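Local structure of Lmo0135 protein (Listeria monocytogenes EGD-e, 5ISU) at residues Gly17-Pro28 and Leu206-Gln217; Glu297-Glu308 and Ile462-Val471. The protein is the substrate-binding protein CtaP of an ABC transporter, a family 5 extracellular solute-binding protein that probably takes part in peptide uptake. All coordinates share one frame; numbering follows the deposited sequence.

Interaction 1 of 2, residues Gly17-Pro28 and Leu206-Gln217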
loop_
_atom_site.group_PDB
_atom_site.type_symbol
_atom_site.label_atom_id
_atom_site.label_comp_id
_atom_site.label_asym_id
_atom_site.label_seq_id
_atom_site.Cartn_x
_atom_site.Cartn_y
_atom_site.Cartn_z
ATOM N N GLY A 17 2.428 14.184 -28.943
ATOM C CA GLY A 17 3.432 13.145 -28.975
ATOM C C GLY A 17 4.551 13.457 -28.018
ATOM O O GLY A 17 4.449 14.361 -27.186
ATOM N N GLY A 18 5.639 12.726 -28.170
ATOM C CA GLY A 18 6.771 12.864 -27.303
ATOM C C GLY A 18 6.883 11.607 -26.474
ATOM O O GLY A 18 5.955 10.798 -26.407
ATOM N N SER A 19 8.035 11.465 -25.828
ATOM C CA SER A 19 8.345 10.314 -25.037
ATOM C C SER A 19 8.508 10.719 -23.583
ATOM O O SER A 19 8.816 11.863 -23.282
ATOM C CB SER A 19 9.665 9.710 -25.524
ATOM O OG SER A 19 9.657 9.439 -26.913
ATOM N N LEU A 20 8.290 9.758 -22.692
ATOM C CA LEU A 20 8.491 9.939 -21.256
ATOM C C LEU A 20 9.259 8.727 -20.772
ATOM O O LEU A 20 8.888 7.597 -21.077
ATOM C CB LEU A 20 7.177 10.022 -20.490
ATOM C CG LEU A 20 7.291 10.190 -18.962
ATOM C CD1 LEU A 20 7.853 11.549 -18.604
ATOM C CD2 LEU A 20 5.938 10.020 -18.303
ATOM N N ILE A 21 10.331 8.979 -20.027
ATOM C CA ILE A 21 11.179 7.940 -19.465
ATOM C C ILE A 21 10.973 7.992 -17.964
ATOM O O ILE A 21 11.183 9.041 -17.356
ATOM C CB ILE A 21 12.661 8.226 -19.741
ATOM C CG1 ILE A 21 12.900 8.441 -21.231
ATOM C CG2 ILE A 21 13.516 7.078 -19.242
ATOM C CD1 ILE A 21 12.757 7.182 -22.042
ATOM N N ILE A 22 10.560 6.872 -17.373
ATOM C CA ILE A 22 10.304 6.803 -15.933
ATOM C C ILE A 22 11.300 5.873 -15.260
ATOM O O ILE A 22 11.496 4.742 -15.691
ATOM C CB ILE A 22 8.888 6.292 -15.658
ATOM C CG1 ILE A 22 7.871 7.043 -16.521
ATOM C CG2 ILE A 22 8.563 6.384 -14.161
ATOM C CD1 ILE A 22 6.440 6.618 -16.274
ATOM N N GLY A 23 11.917 6.350 -14.192
ATOM C CA GLY A 23 12.936 5.562 -13.490
ATOM C C GLY A 23 12.312 4.684 -12.427
ATOM O O GLY A 23 11.505 5.162 -11.637
ATOM N N VAL A 24 12.626 3.391 -12.465
ATOM C CA VAL A 24 12.177 2.444 -11.438
ATOM C C VAL A 24 13.433 1.743 -10.914
ATOM O O VAL A 24 14.492 1.780 -11.561
ATOM C CB VAL A 24 11.133 1.450 -11.955
ATOM C CG1 VAL A 24 9.887 2.192 -12.379
ATOM C CG2 VAL A 24 11.672 0.619 -13.105
ATOM N N THR A 25 13.318 1.090 -9.767
ATOM C CA THR A 25 14.483 0.501 -9.110
ATOM C C THR A 25 14.830 -0.961 -9.420
ATOM O O THR A 25 16.005 -1.332 -9.318
ATOM C CB THR A 25 14.368 0.656 -7.582
ATOM O OG1 THR A 25 13.192 -0.015 -7.117
ATOM C CG2 THR A 25 14.318 2.141 -7.200
ATOM N N GLY A 26 13.842 -1.780 -9.770
ATOM C CA GLY A 26 14.094 -3.195 -10.063
ATOM C C GLY A 26 13.296 -3.716 -11.232
ATOM O O GLY A 26 12.579 -2.950 -11.894
ATOM N N ASP A 27 13.437 -5.016 -11.499
ATOM C CA ASP A 27 12.706 -5.679 -12.581
ATOM C C ASP A 27 11.301 -5.990 -12.136
ATOM O O ASP A 27 11.078 -6.330 -10.970
ATOM C CB ASP A 27 13.341 -7.019 -13.010
ATOM C CG ASP A 27 14.639 -6.852 -13.787
ATOM O OD1 ASP A 27 15.718 -6.731 -13.154
ATOM O OD2 ASP A 27 14.582 -6.942 -15.040
ATOM N N PRO A 28 10.341 -5.916 -13.069
ATOM C CA PRO A 28 9.005 -6.289 -12.674
ATOM C C PRO A 28 8.908 -7.812 -12.559
ATOM O O PRO A 28 9.814 -8.520 -12.989
ATOM C CB PRO A 28 8.157 -5.793 -13.838
ATOM C CG PRO A 28 9.054 -5.954 -15.021
ATOM C CD PRO A 28 10.451 -5.710 -14.526
ATOM N N LEU A 206 1.164 11.832 -24.582
ATOM C CA LEU A 206 2.518 11.320 -24.839
ATOM C C LEU A 206 2.389 10.030 -25.661
ATOM O O LEU A 206 1.534 9.178 -25.402
ATOM C CB LEU A 206 3.280 11.066 -23.537
ATOM C CG LEU A 206 3.556 12.323 -22.690
ATOM C CD1 LEU A 206 3.949 11.949 -21.269
ATOM C CD2 LEU A 206 4.610 13.219 -23.329
ATOM N N ASP A 207 3.250 9.905 -26.650
ATOM C CA ASP A 207 3.231 8.780 -27.556
ATOM C C ASP A 207 3.902 7.519 -26.976
ATOM O O ASP A 207 3.361 6.431 -27.101
ATOM C CB ASP A 207 3.903 9.204 -28.879
ATOM C CG ASP A 207 3.945 8.082 -29.910
ATOM O OD1 ASP A 207 2.991 7.266 -29.957
ATOM O OD2 ASP A 207 4.932 8.026 -30.682
ATOM N N LYS A 208 5.075 7.661 -26.362
ATOM C CA LYS A 208 5.809 6.503 -25.808
ATOM C C LYS A 208 6.197 6.674 -24.353
ATOM O O LYS A 208 6.474 7.783 -23.918
ATOM C CB LYS A 208 7.072 6.250 -26.611
ATOM C CG LYS A 208 6.802 5.977 -28.064
ATOM C CD LYS A 208 8.046 5.460 -28.719
ATOM C CE LYS A 208 7.842 5.260 -30.198
ATOM N NZ LYS A 208 9.064 4.624 -30.755
ATOM N N VAL A 209 6.172 5.574 -23.600
ATOM C CA VAL A 209 6.566 5.578 -22.194
ATOM C C VAL A 209 7.505 4.413 -21.984
ATOM O O VAL A 209 7.198 3.288 -22.364
ATOM C CB VAL A 209 5.371 5.473 -21.238
ATOM C CG1 VAL A 209 5.842 5.330 -19.796
ATOM C CG2 VAL A 209 4.477 6.696 -21.357
ATOM N N THR A 210 8.658 4.696 -21.393
ATOM C CA THR A 210 9.657 3.685 -21.141
ATOM C C THR A 210 9.926 3.678 -19.660
ATOM O O THR A 210 10.081 4.742 -19.062
ATOM C CB THR A 210 10.979 4.014 -21.869
ATOM O OG1 THR A 210 10.740 4.128 -23.272
ATOM C CG2 THR A 210 12.050 2.930 -21.626
ATOM N N PHE A 211 9.926 2.491 -19.058
ATOM C CA PHE A 211 10.274 2.351 -17.643
ATOM C C PHE A 211 11.718 1.906 -17.625
ATOM O O PHE A 211 12.015 0.788 -18.041
ATOM C CB PHE A 211 9.379 1.342 -16.924
ATOM C CG PHE A 211 7.981 1.843 -16.699
ATOM C CD1 PHE A 211 7.664 2.553 -15.545
ATOM C CD2 PHE A 211 6.994 1.634 -17.644
ATOM C CE1 PHE A 211 6.385 3.026 -15.327
ATOM C CE2 PHE A 211 5.708 2.123 -17.444
ATOM C CZ PHE A 211 5.401 2.803 -16.281
ATOM N N ARG A 212 12.599 2.803 -17.170
ATOM C CA ARG A 212 14.055 2.566 -17.109
ATOM C C ARG A 212 14.501 2.024 -15.751
ATOM O O ARG A 212 14.339 2.678 -14.734
ATOM C CB ARG A 212 14.787 3.879 -17.415
ATOM C CG ARG A 212 16.298 3.887 -17.249
ATOM C CD ARG A 212 17.007 2.874 -18.122
ATOM N NE ARG A 212 16.853 3.131 -19.556
ATOM C CZ ARG A 212 17.394 2.370 -20.511
ATOM N NH1 ARG A 212 18.131 1.298 -20.200
ATOM N NH2 ARG A 212 17.195 2.676 -21.793
ATOM N N ILE A 213 15.127 0.859 -15.761
ATOM C CA ILE A 213 15.563 0.190 -14.540
ATOM C C ILE A 213 16.965 0.620 -14.081
ATOM O O ILE A 213 17.941 0.190 -14.655
ATOM C CB ILE A 213 15.542 -1.346 -14.755
ATOM C CG1 ILE A 213 14.153 -1.796 -15.220
ATOM C CG2 ILE A 213 15.949 -2.073 -13.476
ATOM C CD1 ILE A 213 14.048 -3.271 -15.544
ATOM N N THR A 214 17.052 1.463 -13.047
ATOM C CA THR A 214 18.349 1.903 -12.493
ATOM C C THR A 214 18.263 1.906 -10.960
ATOM O O THR A 214 17.526 2.706 -10.354
ATOM C CB THR A 214 18.817 3.291 -13.014
ATOM O OG1 THR A 214 18.742 3.332 -14.447
ATOM C CG2 THR A 214 20.289 3.591 -12.577
ATOM N N LYS A 215 19.055 1.009 -10.367
ATOM C CA LYS A 215 19.126 0.763 -8.925
ATOM C C LYS A 215 19.854 1.866 -8.130
ATOM O O LYS A 215 19.285 2.447 -7.204
ATOM C CB LYS A 215 19.831 -0.587 -8.739
ATOM C CG LYS A 215 19.789 -1.205 -7.352
ATOM C CD LYS A 215 20.348 -2.626 -7.426
ATOM C CE LYS A 215 20.301 -3.349 -6.093
ATOM N NZ LYS A 215 21.192 -2.725 -5.083
ATOM N N ASP A 216 21.097 2.167 -8.507
ATOM C CA ASP A 216 21.893 3.196 -7.807
ATOM C C ASP A 216 21.250 4.591 -7.911
ATOM O O ASP A 216 21.107 5.141 -9.007
ATOM C CB ASP A 216 23.333 3.206 -8.340
ATOM C CG ASP A 216 24.271 4.078 -7.503
ATOM O OD1 ASP A 216 24.258 5.317 -7.670
ATOM O OD2 ASP A 216 25.070 3.508 -6.724
ATOM N N GLN A 217 20.869 5.153 -6.766
ATOM C CA GLN A 217 20.205 6.470 -6.730
ATOM C C GLN A 217 21.104 7.641 -7.133
ATOM O O GLN A 217 20.619 8.578 -7.752
ATOM C CB GLN A 217 19.545 6.724 -5.365
ATOM C CG GLN A 217 18.353 5.802 -5.118
ATOM C CD GLN A 217 17.156 6.133 -6.009
ATOM O OE1 GLN A 217 16.917 5.472 -7.031
ATOM N NE2 GLN A 217 16.435 7.198 -5.653
HETATM O O HOH W 1 9.910 6.679 -23.773
#
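The ring of Phe211 meets its neighbour strand along one flank: Val24 CG1 sits at the ring edge, near its plane, 3.9 Å from Phe211 CD1, while Ile22 CD1 comes in obliquely, 3.7 Å from Phe211 CE1. Beyond the pair, Thr43 and Ile44 of helix 39-48 and Leu193 of strand 190-195 also touch Phe211. Ile22, with CG1 anti to its carbonyl carbon (chi1 -48°) and CD1 extended, bridges from the ring to Val209 CG1. Further along this face Leu206 CD1 packs on Leu20 CB at 3.8 Å, and at the other end Val24 CG2 approaches Ile213 CG1.

Strands 19-24 and 208-213 run parallel, in register from Ser19-Lys208 to Val24-Ile213. Backbone bonds pass both ways, the straightest being Ile22 N to Thr210 O (2.8 Å, 173° at the hydrogen). Gly18 O takes two donors, Asp207 N in the carbonyl plane and a longer bond from Lys208 N tilted out of it. On the opposite face one water bridges Leu20 O, to which it donates, and Thr210 OG1. Past the strands, Asp27 OD2, bonded to Gly188 N and Tyr185 OH, lies near Ile213 CD1. The chemistry is thus two-sided: Phe211 is buried against helix 39-48, and Leu20, Ile22 and Leu206 against the loops at Leu495 and Leu498, whereas Ser19, Lys208, Thr210 and Arg212 line a more polar face.

Interaction 2 of 2, residues Glu297-Glu308 and Ile462-Val471; sequences EYAKPASSFLTE and IYPISYDNAV
A short antiparallel strand, 299-301, and the loop that follows it dock on the long strand 462-475 of a mixed sheet that also includes strand 248-263. Lys300 and Tyr467 form the hydrogen-bonded pair, with Lys300 N donating to Tyr467 O (3.0 Å) and Tyr467 N to Lys300 O (2.9 Å). Ala302 N then reaches Ile465 O from above the carbonyl plane. Ile465 and Ser466 both face Ser259 of strand 248-263, a classic beta bulge on the other pairing of strand 462-475.

Tyr467 CG lies anti to the carbonyl carbon (chi1 -53°), and the ring projects into the loop 302-308. Ala302 CB stands over one face in a CH-pi contact, 3.6 Å from the ring centroid. Tyr467 OH donates to Ser304 O (2.7 Å), which lies at the ring edge in its plane, and accepts from Ser303 N (3.1 Å, 168°). The buried hydroxyl is therefore both donor and acceptor, which probably helps to hold the loop at Ser303-Ser304 against the strand. Pro464 CG lies 3.4 Å from Ser303 O.

Lys300 NZ forms a salt bridge to the syn lone pair of Glu308 OE2. At the other end, Asn469 grips two successive carbonyls: its N donates to Tyr298 O and its ND2 to Glu297 O (3.0 Å), which lies in the Asn469 amide plane although the donor stands above the Glu297 carbonyl plane. Ala299 CB lies 3.4 Å from Asp468 OD1, which accepts from Ser466 OG, while Asp468 OD2 pairs with Arg257. Leu306 N bonds to Ser304 OG, an ST turn, and that oxygen also bonds Gln453 OE1 of helix 442-458. A short antiparallel edge strand thus extends a long strand in a lobe sheet of the periplasmic-binding-protein-type fold of family 5.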
loop_
_atom_site.group_PDB
_atom_site.type_symbol
_atom_site.label_atom_id
_atom_site.label_comp_id
_atom_site.label_asym_id
_atom_site.label_seq_id
_atom_site.Cartn_x
_atom_site.Cartn_y
_atom_site.Cartn_z
ATOM N N GLU A 297 8.184 17.952 6.032
ATOM C CA GLU A 297 7.488 17.896 4.740
ATOM C C GLU A 297 7.301 16.448 4.269
ATOM O O GLU A 297 6.489 16.198 3.398
ATOM C CB GLU A 297 8.241 18.688 3.643
ATOM C CG GLU A 297 7.424 18.846 2.346
ATOM C CD GLU A 297 8.163 19.498 1.180
ATOM O OE1 GLU A 297 9.057 20.354 1.391
ATOM O OE2 GLU A 297 7.825 19.154 0.023
ATOM N N TYR A 298 8.029 15.508 4.866
ATOM C CA TYR A 298 8.016 14.110 4.426
ATOM C C TYR A 298 7.213 13.142 5.277
ATOM O O TYR A 298 7.061 11.970 4.914
ATOM C CB TYR A 298 9.455 13.640 4.280
ATOM C CG TYR A 298 10.274 14.611 3.446
ATOM C CD1 TYR A 298 9.973 14.832 2.102
ATOM C CD2 TYR A 298 11.350 15.310 4.000
ATOM C CE1 TYR A 298 10.718 15.726 1.335
ATOM C CE2 TYR A 298 12.100 16.203 3.243
ATOM C CZ TYR A 298 11.785 16.408 1.916
ATOM O OH TYR A 298 12.532 17.298 1.174
ATOM N N ALA A 299 6.702 13.625 6.401
ATOM C CA ALA A 299 5.889 12.809 7.285
ATOM C C ALA A 299 5.172 13.691 8.297
ATOM O O ALA A 299 5.674 14.751 8.655
ATOM C CB ALA A 299 6.742 11.767 8.001
ATOM N N LYS A 300 3.975 13.275 8.699
ATOM C CA LYS A 300 3.226 13.977 9.726
ATOM C C LYS A 300 3.012 12.985 10.894
ATOM O O LYS A 300 2.862 11.784 10.661
ATOM C CB LYS A 300 1.902 14.533 9.196
ATOM C CG LYS A 300 0.867 13.479 8.800
ATOM C CD LYS A 300 -0.375 14.089 8.139
ATOM C CE LYS A 300 -1.192 14.913 9.120
ATOM N NZ LYS A 300 -2.412 15.483 8.483
ATOM N N PRO A 301 3.018 13.487 12.146
ATOM C CA PRO A 301 2.824 12.645 13.318
ATOM C C PRO A 301 1.575 11.768 13.253
ATOM O O PRO A 301 0.506 12.256 12.953
ATOM C CB PRO A 301 2.668 13.654 14.456
ATOM C CG PRO A 301 3.349 14.894 13.973
ATOM C CD PRO A 301 3.126 14.921 12.505
ATOM N N ALA A 302 1.728 10.479 13.525
ATOM C CA ALA A 302 0.593 9.563 13.531
ATOM C C ALA A 302 -0.120 9.571 14.901
ATOM O O ALA A 302 0.376 10.125 15.903
ATOM C CB ALA A 302 1.051 8.152 13.174
ATOM N N SER A 303 -1.280 8.936 14.921
ATOM C CA SER A 303 -2.117 8.818 16.113
ATOM C C SER A 303 -2.763 7.423 16.094
ATOM O O SER A 303 -2.373 6.527 16.863
ATOM C CB SER A 303 -3.154 9.961 16.148
ATOM O OG SER A 303 -3.862 10.068 14.917
ATOM N N SER A 304 -3.712 7.234 15.189
ATOM C CA SER A 304 -4.363 5.953 15.015
ATOM C C SER A 304 -3.463 4.949 14.308
ATOM O O SER A 304 -2.526 5.341 13.601
ATOM C CB SER A 304 -5.601 6.125 14.165
ATOM O OG SER A 304 -6.163 4.860 13.889
ATOM N N PHE A 305 -3.765 3.653 14.471
ATOM C CA PHE A 305 -3.017 2.598 13.767
ATOM C C PHE A 305 -3.430 2.558 12.273
ATOM O O PHE A 305 -2.742 1.976 11.434
ATOM C CB PHE A 305 -3.176 1.224 14.444
ATOM C CG PHE A 305 -4.486 0.568 14.190
ATOM C CD1 PHE A 305 -4.691 -0.167 13.029
ATOM C CD2 PHE A 305 -5.520 0.669 15.102
ATOM C CE1 PHE A 305 -5.913 -0.787 12.781
ATOM C CE2 PHE A 305 -6.741 0.052 14.857
ATOM C CZ PHE A 305 -6.935 -0.673 13.693
ATOM N N LEU A 306 -4.550 3.197 11.961
ATOM C CA LEU A 306 -5.035 3.345 10.612
ATOM C C LEU A 306 -4.481 4.622 9.987
ATOM O O LEU A 306 -4.325 5.622 10.691
ATOM C CB LEU A 306 -6.539 3.550 10.657
ATOM C CG LEU A 306 -7.441 2.495 11.258
ATOM C CD1 LEU A 306 -8.857 3.005 11.126
ATOM C CD2 LEU A 306 -7.274 1.192 10.501
ATOM N N THR A 307 -4.240 4.600 8.675
ATOM C CA THR A 307 -3.832 5.798 7.926
ATOM C C THR A 307 -5.072 6.643 7.629
ATOM O O THR A 307 -6.198 6.157 7.755
ATOM C CB THR A 307 -3.075 5.446 6.626
ATOM O OG1 THR A 307 -3.788 4.428 5.896
ATOM C CG2 THR A 307 -1.675 4.953 6.963
ATOM N N GLU A 308 -4.866 7.896 7.225
ATOM C CA GLU A 308 -5.984 8.853 7.005
ATOM C C GLU A 308 -6.967 8.544 5.893
ATOM O O GLU A 308 -8.085 9.036 5.913
ATOM C CB GLU A 308 -5.447 10.261 6.785
ATOM C CG GLU A 308 -4.690 10.818 7.988
ATOM C CD GLU A 308 -4.341 12.300 7.843
ATOM O OE1 GLU A 308 -4.599 12.912 6.765
ATOM O OE2 GLU A 308 -3.817 12.856 8.825
ATOM N N ILE A 462 1.227 -1.094 19.606
ATOM C CA ILE A 462 2.322 -0.601 18.780
ATOM C C ILE A 462 2.524 0.860 19.155
ATOM O O ILE A 462 1.828 1.370 20.019
ATOM C CB ILE A 462 1.995 -0.671 17.278
ATOM C CG1 ILE A 462 0.792 0.232 16.937
ATOM C CG2 ILE A 462 1.739 -2.114 16.865
ATOM C CD1 ILE A 462 0.631 0.501 15.458
ATOM N N TYR A 463 3.477 1.507 18.503
ATOM C CA TYR A 463 3.700 2.941 18.642
ATOM C C TYR A 463 3.641 3.514 17.218
ATOM O O TYR A 463 4.602 3.377 16.475
ATOM C CB TYR A 463 5.049 3.272 19.296
ATOM C CG TYR A 463 5.225 4.764 19.522
ATOM C CD1 TYR A 463 4.719 5.367 20.655
ATOM C CD2 TYR A 463 5.857 5.569 18.579
ATOM C CE1 TYR A 463 4.844 6.725 20.862
ATOM C CE2 TYR A 463 5.993 6.921 18.773
ATOM C CZ TYR A 463 5.486 7.501 19.927
ATOM O OH TYR A 463 5.623 8.866 20.162
ATOM N N PRO A 464 2.486 4.070 16.802
ATOM C CA PRO A 464 2.416 4.677 15.452
ATOM C C PRO A 464 3.283 5.924 15.421
ATOM O O PRO A 464 3.068 6.822 16.208
ATOM C CB PRO A 464 0.935 5.040 15.281
ATOM C CG PRO A 464 0.215 4.379 16.427
ATOM C CD PRO A 464 1.210 4.183 17.524
ATOM N N ILE A 465 4.271 5.962 14.533
ATOM C CA ILE A 465 5.183 7.084 14.479
ATOM C C ILE A 465 4.693 8.182 13.552
ATOM O O ILE A 465 4.481 9.307 13.980
ATOM C CB ILE A 465 6.582 6.641 14.013
ATOM C CG1 ILE A 465 7.170 5.593 14.961
ATOM C CG2 ILE A 465 7.514 7.842 13.921
ATOM C CD1 ILE A 465 8.437 4.947 14.431
ATOM N N SER A 466 4.536 7.861 12.277
ATOM C CA SER A 466 4.135 8.867 11.297
ATOM C C SER A 466 3.419 8.338 10.073
ATOM O O SER A 466 3.554 7.162 9.737
ATOM C CB SER A 466 5.379 9.624 10.832
ATOM O OG SER A 466 6.368 8.747 10.286
ATOM N N TYR A 467 2.608 9.201 9.461
ATOM C CA TYR A 467 1.986 8.895 8.199
ATOM C C TYR A 467 2.939 9.553 7.231
ATOM O O TYR A 467 3.122 10.781 7.259
ATOM C CB TYR A 467 0.566 9.453 8.072
ATOM C CG TYR A 467 -0.311 9.036 9.225
ATOM C CD1 TYR A 467 -0.415 7.689 9.578
ATOM C CD2 TYR A 467 -1.043 9.966 9.949
ATOM C CE1 TYR A 467 -1.195 7.280 10.636
ATOM C CE2 TYR A 467 -1.842 9.563 11.010
ATOM C CZ TYR A 467 -1.905 8.208 11.352
ATOM O OH TYR A 467 -2.678 7.759 12.413
ATOM N N ASP A 468 3.577 8.726 6.407
ATOM C CA ASP A 468 4.622 9.173 5.492
ATOM C C ASP A 468 4.193 9.656 4.101
ATOM O O ASP A 468 3.182 9.237 3.555
ATOM C CB ASP A 468 5.640 8.046 5.347
ATOM C CG ASP A 468 6.397 7.767 6.637
ATOM O OD1 ASP A 468 6.117 8.410 7.682
ATOM O OD2 ASP A 468 7.296 6.897 6.596
ATOM N N ASN A 469 4.986 10.557 3.543
ATOM C CA ASN A 469 4.734 11.067 2.188
ATOM C C ASN A 469 5.789 10.491 1.267
ATOM O O ASN A 469 6.843 10.097 1.709
ATOM C CB ASN A 469 4.813 12.596 2.136
ATOM C CG ASN A 469 3.779 13.268 3.011
ATOM O OD1 ASN A 469 2.660 12.779 3.172
ATOM N ND2 ASN A 469 4.154 14.397 3.590
ATOM N N ALA A 470 5.459 10.375 -0.006
ATOM C CA ALA A 470 6.402 9.944 -1.026
ATOM C C ALA A 470 6.749 11.223 -1.792
ATOM O O ALA A 470 6.040 12.235 -1.681
ATOM C CB ALA A 470 5.775 8.920 -1.939
ATOM N N VAL A 471 7.835 11.174 -2.562
ATOM C CA VAL A 471 8.307 12.337 -3.336
ATOM C C VAL A 471 8.675 11.932 -4.756
ATOM O O VAL A 471 9.346 10.911 -4.957
ATOM C CB VAL A 471 9.559 12.970 -2.689
ATOM C CG1 VAL A 471 9.961 14.240 -3.417
ATOM C CG2 VAL A 471 9.304 13.287 -1.223
#

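Both contacts pair strands, but in different sheets and senses: interaction 1 is parallel and in unbroken register, interaction 2 antiparallel and brief, on a strand that carries a bulge in its pairing with strand 248-263. Their centres lie 29 Å apart and their nearest atoms about 8 Å. Interaction 1 is the more peripheral, one face buried and the other more polar and exposed, and rests mainly on backbone bonds and aliphatic packing. Interaction 2 is mostly buried, nearer the centre of the chain, and relies more on polar side chains that bond to backbone atoms. Strand 231-233 connects their surroundings: it pairs with strand 462-475, while its Leu231 touches Ile22 and bonds to the backbone of Gly23.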